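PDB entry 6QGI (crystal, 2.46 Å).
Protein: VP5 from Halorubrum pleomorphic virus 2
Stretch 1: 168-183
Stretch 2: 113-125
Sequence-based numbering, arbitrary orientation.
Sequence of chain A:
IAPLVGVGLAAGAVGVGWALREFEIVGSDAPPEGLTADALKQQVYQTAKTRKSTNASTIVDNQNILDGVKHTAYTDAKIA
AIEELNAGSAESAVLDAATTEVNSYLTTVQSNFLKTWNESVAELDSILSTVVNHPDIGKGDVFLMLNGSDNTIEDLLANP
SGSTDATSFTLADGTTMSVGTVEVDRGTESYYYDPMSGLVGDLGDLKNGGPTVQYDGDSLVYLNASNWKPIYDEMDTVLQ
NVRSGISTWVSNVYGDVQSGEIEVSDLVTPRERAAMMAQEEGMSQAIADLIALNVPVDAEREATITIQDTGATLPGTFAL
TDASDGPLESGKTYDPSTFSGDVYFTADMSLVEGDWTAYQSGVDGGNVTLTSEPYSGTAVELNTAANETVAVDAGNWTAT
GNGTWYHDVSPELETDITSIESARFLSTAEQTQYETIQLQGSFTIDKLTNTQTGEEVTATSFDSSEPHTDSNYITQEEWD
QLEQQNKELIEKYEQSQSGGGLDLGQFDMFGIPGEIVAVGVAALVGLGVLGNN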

# COMPACT_ATOMS: atom_id res chain seq x y z
N SER A 168 -25.26 2.06 -7.19
CA SER A 168 -25.63 2.04 -5.78
C SER A 168 -25.28 0.67 -5.21
O SER A 168 -25.75 -0.35 -5.72
CB SER A 168 -27.11 2.36 -5.60
OG SER A 168 -27.40 2.64 -4.24
N PHE A 169 -24.40 0.65 -4.20
CA PHE A 169 -23.93 -0.58 -3.57
C PHE A 169 -24.50 -0.72 -2.17
O PHE A 169 -24.43 0.21 -1.37
CB PHE A 169 -22.39 -0.62 -3.54
CG PHE A 169 -21.81 -1.84 -2.86
CD1 PHE A 169 -21.73 -3.06 -3.53
CD2 PHE A 169 -21.32 -1.77 -1.56
CE1 PHE A 169 -21.20 -4.18 -2.90
CE2 PHE A 169 -20.77 -2.89 -0.94
CZ PHE A 169 -20.71 -4.09 -1.62
N THR A 170 -25.02 -1.92 -1.86
CA THR A 170 -25.57 -2.21 -0.54
C THR A 170 -24.44 -2.78 0.32
O THR A 170 -23.86 -3.82 -0.01
CB THR A 170 -26.78 -3.15 -0.65
OG1 THR A 170 -27.66 -2.69 -1.68
CG2 THR A 170 -27.54 -3.26 0.68
N LEU A 171 -24.12 -2.08 1.43
CA LEU A 171 -23.08 -2.49 2.37
C LEU A 171 -23.56 -3.64 3.25
O LEU A 171 -24.77 -3.93 3.27
CB LEU A 171 -22.63 -1.28 3.21
CG LEU A 171 -22.01 -0.11 2.44
CD1 LEU A 171 -22.06 1.17 3.22
CD2 LEU A 171 -20.59 -0.42 2.02
N ALA A 172 -22.63 -4.30 3.97
CA ALA A 172 -22.94 -5.42 4.87
C ALA A 172 -23.93 -4.99 5.95
O ALA A 172 -24.81 -5.77 6.33
CB ALA A 172 -21.67 -5.94 5.50
N ASP A 173 -23.83 -3.72 6.37
CA ASP A 173 -24.70 -3.04 7.34
C ASP A 173 -26.14 -2.99 6.84
O ASP A 173 -27.06 -2.85 7.65
CB ASP A 173 -24.19 -1.59 7.55
CG ASP A 173 -24.28 -1.06 8.96
OD1 ASP A 173 -25.09 -1.61 9.75
OD2 ASP A 173 -23.56 -0.10 9.29
N GLY A 174 -26.31 -3.06 5.53
CA GLY A 174 -27.62 -2.99 4.89
C GLY A 174 -27.90 -1.61 4.34
O GLY A 174 -28.88 -1.41 3.62
N THR A 175 -27.01 -0.63 4.66
CA THR A 175 -27.10 0.76 4.19
C THR A 175 -26.62 0.82 2.73
O THR A 175 -25.92 -0.10 2.28
CB THR A 175 -26.28 1.70 5.10
OG1 THR A 175 -24.91 1.30 5.07
CG2 THR A 175 -26.80 1.74 6.53
N THR A 176 -27.00 1.88 2.00
CA THR A 176 -26.60 2.03 0.60
C THR A 176 -25.54 3.13 0.45
O THR A 176 -25.55 4.13 1.18
CB THR A 176 -27.80 2.30 -0.31
OG1 THR A 176 -28.59 3.35 0.25
CG2 THR A 176 -28.65 1.06 -0.52
N MET A 177 -24.62 2.93 -0.50
CA MET A 177 -23.53 3.83 -0.82
C MET A 177 -23.43 4.01 -2.33
O MET A 177 -23.46 3.02 -3.06
CB MET A 177 -22.21 3.26 -0.25
CG MET A 177 -21.04 4.20 -0.36
SD MET A 177 -19.50 3.43 0.14
CE MET A 177 -18.41 4.79 -0.10
N SER A 178 -23.30 5.26 -2.81
CA SER A 178 -23.15 5.53 -4.23
C SER A 178 -21.67 5.37 -4.61
O SER A 178 -20.80 5.90 -3.91
CB SER A 178 -23.66 6.92 -4.59
OG SER A 178 -23.70 7.11 -5.99
N VAL A 179 -21.38 4.60 -5.66
CA VAL A 179 -20.00 4.38 -6.12
C VAL A 179 -19.84 4.97 -7.52
O VAL A 179 -20.66 4.71 -8.41
CB VAL A 179 -19.55 2.89 -6.05
CG1 VAL A 179 -18.14 2.70 -6.61
CG2 VAL A 179 -19.63 2.36 -4.63
N GLY A 180 -18.78 5.76 -7.67
CA GLY A 180 -18.42 6.43 -8.91
C GLY A 180 -18.12 5.46 -10.03
O GLY A 180 -17.61 4.36 -9.78
N THR A 181 -18.47 5.84 -11.28
CA THR A 181 -18.23 4.97 -12.43
C THR A 181 -17.38 5.63 -13.50
O THR A 181 -17.49 6.83 -13.75
CB THR A 181 -19.54 4.47 -13.08
OG1 THR A 181 -20.27 5.57 -13.63
CG2 THR A 181 -20.38 3.63 -12.15
N VAL A 182 -16.53 4.81 -14.14
CA VAL A 182 -15.71 5.19 -15.29
C VAL A 182 -16.54 4.78 -16.51
O VAL A 182 -16.82 3.60 -16.70
CB VAL A 182 -14.29 4.57 -15.25
CG1 VAL A 182 -13.46 5.04 -16.44
CG2 VAL A 182 -13.58 4.90 -13.94
N GLU A 183 -17.00 5.77 -17.28
CA GLU A 183 -17.88 5.60 -18.44
C GLU A 183 -17.12 5.63 -19.76
O GLU A 183 -16.29 6.51 -19.98
CB GLU A 183 -18.94 6.72 -18.42
CG GLU A 183 -20.05 6.61 -19.46
CD GLU A 183 -21.12 7.68 -19.37
OE1 GLU A 183 -21.79 7.91 -20.40
OE2 GLU A 183 -21.29 8.29 -18.29
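Stretch 2 (113-125) FLKTWNESVAELD

Stretch 2 is helical from Phe113 to Asp125, part of a longer helix, and packs on the strands of stretch 1. Its axis runs in roughly the same direction as strand 176-179, crossing it at 33° with a closest approach of 8.8 Å; relative to strand 181-183 the angle is 39° and the approach 8.7 Å. In stretch 1, Phe169 and Met177 are paired through two backbone hydrogen bonds, and a type I turn from Leu171 to Gly174 lies in the loop between their strands; Ala172, Asp173 and Gly174 are out of reach of the helix.

Leu114 covers the most surface. Its CB points toward the strands, and with chi1 m and chi2 t its CD1 lies 3.5 Å from Phe169 CD2 and 3.6 Å from Val179 CG2. Met177, extended with all three chi angles t, brings CE to 3.9 Å from Leu114 CB and 3.6 Å from Lys115 CG.

One turn on, Asn118 grips the backbone where the two backbones come nearest, Asn118 CA lying 5.0 Å from Gly180 CA. Gly180 N donates to Asn118 OD1 (2.8 Å, nearly straight at 168°), while Asn118 ND2 donates to Ser178 O (3.0 Å), so the side-chain amide serves both a backbone donor and a backbone acceptor of stretch 1. Trp117 adds a third hydrogen bond, from NE1 to Gly180 O (2.8 Å), with the oxygen at the ring edge. Such proximity suits glycine: an ideal CB on Gly180 would stand 3.0 Å from Val121 CB, a clash.

Val182 continues the apolar contact toward the C-terminal end of the helix. Its CG2 lies 3.8 Å from Trp117 CZ2 and 4.1 Å from Val121 CG2, and its CG1 reaches Leu124 CD2 at 4.4 Å. In all, 550 Å² is buried, both sides summed.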

# COMPACT_ATOMS: atom_id res chain seq x y z
N PHE A 113 -12.71 1.11 0.91
CA PHE A 113 -12.34 0.60 -0.40
C PHE A 113 -13.08 1.36 -1.52
O PHE A 113 -12.48 1.69 -2.54
CB PHE A 113 -12.63 -0.91 -0.47
CG PHE A 113 -12.41 -1.57 -1.81
CD1 PHE A 113 -11.14 -1.98 -2.20
CD2 PHE A 113 -13.48 -1.85 -2.65
CE1 PHE A 113 -10.94 -2.60 -3.43
CE2 PHE A 113 -13.28 -2.47 -3.88
CZ PHE A 113 -12.01 -2.85 -4.26
N LEU A 114 -14.38 1.63 -1.31
CA LEU A 114 -15.20 2.31 -2.32
C LEU A 114 -14.99 3.83 -2.31
O LEU A 114 -15.10 4.44 -3.37
CB LEU A 114 -16.69 1.97 -2.17
CG LEU A 114 -17.03 0.49 -2.40
CD1 LEU A 114 -18.45 0.17 -1.99
CD2 LEU A 114 -16.69 0.05 -3.82
N LYS A 115 -14.62 4.42 -1.15
CA LYS A 115 -14.33 5.85 -1.04
C LYS A 115 -13.03 6.17 -1.80
O LYS A 115 -12.92 7.24 -2.41
CB LYS A 115 -14.22 6.29 0.42
CG LYS A 115 -15.53 6.64 1.09
CD LYS A 115 -15.34 6.99 2.55
CE LYS A 115 -16.63 6.89 3.33
NZ LYS A 115 -17.61 7.93 2.93
N THR A 116 -12.06 5.24 -1.75
CA THR A 116 -10.77 5.32 -2.44
C THR A 116 -11.01 5.36 -3.95
O THR A 116 -10.35 6.15 -4.64
CB THR A 116 -9.86 4.15 -2.03
OG1 THR A 116 -9.76 4.11 -0.61
CG2 THR A 116 -8.45 4.23 -2.63
N TRP A 117 -11.97 4.54 -4.46
CA TRP A 117 -12.37 4.48 -5.87
C TRP A 117 -13.15 5.75 -6.23
O TRP A 117 -12.92 6.31 -7.30
CB TRP A 117 -13.21 3.21 -6.17
CG TRP A 117 -13.74 3.13 -7.58
CD1 TRP A 117 -14.96 3.56 -8.02
CD2 TRP A 117 -13.07 2.59 -8.73
NE1 TRP A 117 -15.09 3.32 -9.37
CE2 TRP A 117 -13.94 2.73 -9.83
CE3 TRP A 117 -11.81 2.00 -8.94
CZ2 TRP A 117 -13.60 2.30 -11.12
CZ3 TRP A 117 -11.48 1.57 -10.22
CH2 TRP A 117 -12.37 1.72 -11.29
N ASN A 118 -14.07 6.19 -5.34
CA ASN A 118 -14.89 7.39 -5.52
C ASN A 118 -14.04 8.65 -5.66
O ASN A 118 -14.28 9.43 -6.58
CB ASN A 118 -15.90 7.53 -4.39
CG ASN A 118 -17.03 6.54 -4.48
OD1 ASN A 118 -17.15 5.79 -5.45
ND2 ASN A 118 -17.88 6.51 -3.46
N GLU A 119 -13.00 8.80 -4.80
CA GLU A 119 -12.08 9.94 -4.86
C GLU A 119 -11.29 9.95 -6.16
O GLU A 119 -10.98 11.03 -6.67
CB GLU A 119 -11.12 9.95 -3.66
CG GLU A 119 -10.72 11.35 -3.22
CD GLU A 119 -11.85 12.31 -2.87
OE1 GLU A 119 -12.87 11.86 -2.31
OE2 GLU A 119 -11.70 13.52 -3.15
N SER A 120 -10.99 8.76 -6.71
CA SER A 120 -10.28 8.62 -7.98
C SER A 120 -11.17 9.05 -9.16
O SER A 120 -10.69 9.77 -10.04
CB SER A 120 -9.81 7.19 -8.18
OG SER A 120 -9.19 6.61 -7.03
N VAL A 121 -12.45 8.62 -9.18
CA VAL A 121 -13.44 8.94 -10.22
C VAL A 121 -13.78 10.45 -10.16
O VAL A 121 -13.84 11.10 -11.20
CB VAL A 121 -14.71 8.04 -10.16
CG1 VAL A 121 -15.74 8.43 -11.22
CG2 VAL A 121 -14.35 6.57 -10.29
N ALA A 122 -13.97 10.99 -8.93
CA ALA A 122 -14.26 12.41 -8.69
C ALA A 122 -13.13 13.30 -9.23
O ALA A 122 -13.39 14.31 -9.90
CB ALA A 122 -14.46 12.67 -7.21
N GLU A 123 -11.87 12.90 -8.96
CA GLU A 123 -10.65 13.58 -9.41
C GLU A 123 -10.54 13.49 -10.93
O GLU A 123 -10.15 14.47 -11.56
CB GLU A 123 -9.43 12.93 -8.75
CG GLU A 123 -8.13 13.67 -8.94
CD GLU A 123 -6.96 12.93 -8.32
OE1 GLU A 123 -6.27 13.52 -7.47
OE2 GLU A 123 -6.75 11.75 -8.70
N LEU A 124 -10.91 12.32 -11.51
CA LEU A 124 -10.91 12.09 -12.95
C LEU A 124 -11.93 13.01 -13.61
O LEU A 124 -11.62 13.59 -14.66
CB LEU A 124 -11.19 10.61 -13.30
CG LEU A 124 -11.25 10.24 -14.80
CD1 LEU A 124 -9.92 10.47 -15.51
CD2 LEU A 124 -11.71 8.80 -14.99
N ASP A 125 -13.11 13.18 -12.99
CA ASP A 125 -14.18 14.04 -13.49
C ASP A 125 -13.70 15.49 -13.59
O ASP A 125 -13.95 16.14 -14.61
CB ASP A 125 -15.44 13.93 -12.63
CG ASP A 125 -16.64 14.69 -13.18
OD1 ASP A 125 -16.94 14.54 -14.39
OD2 ASP A 125 -17.29 15.43 -12.40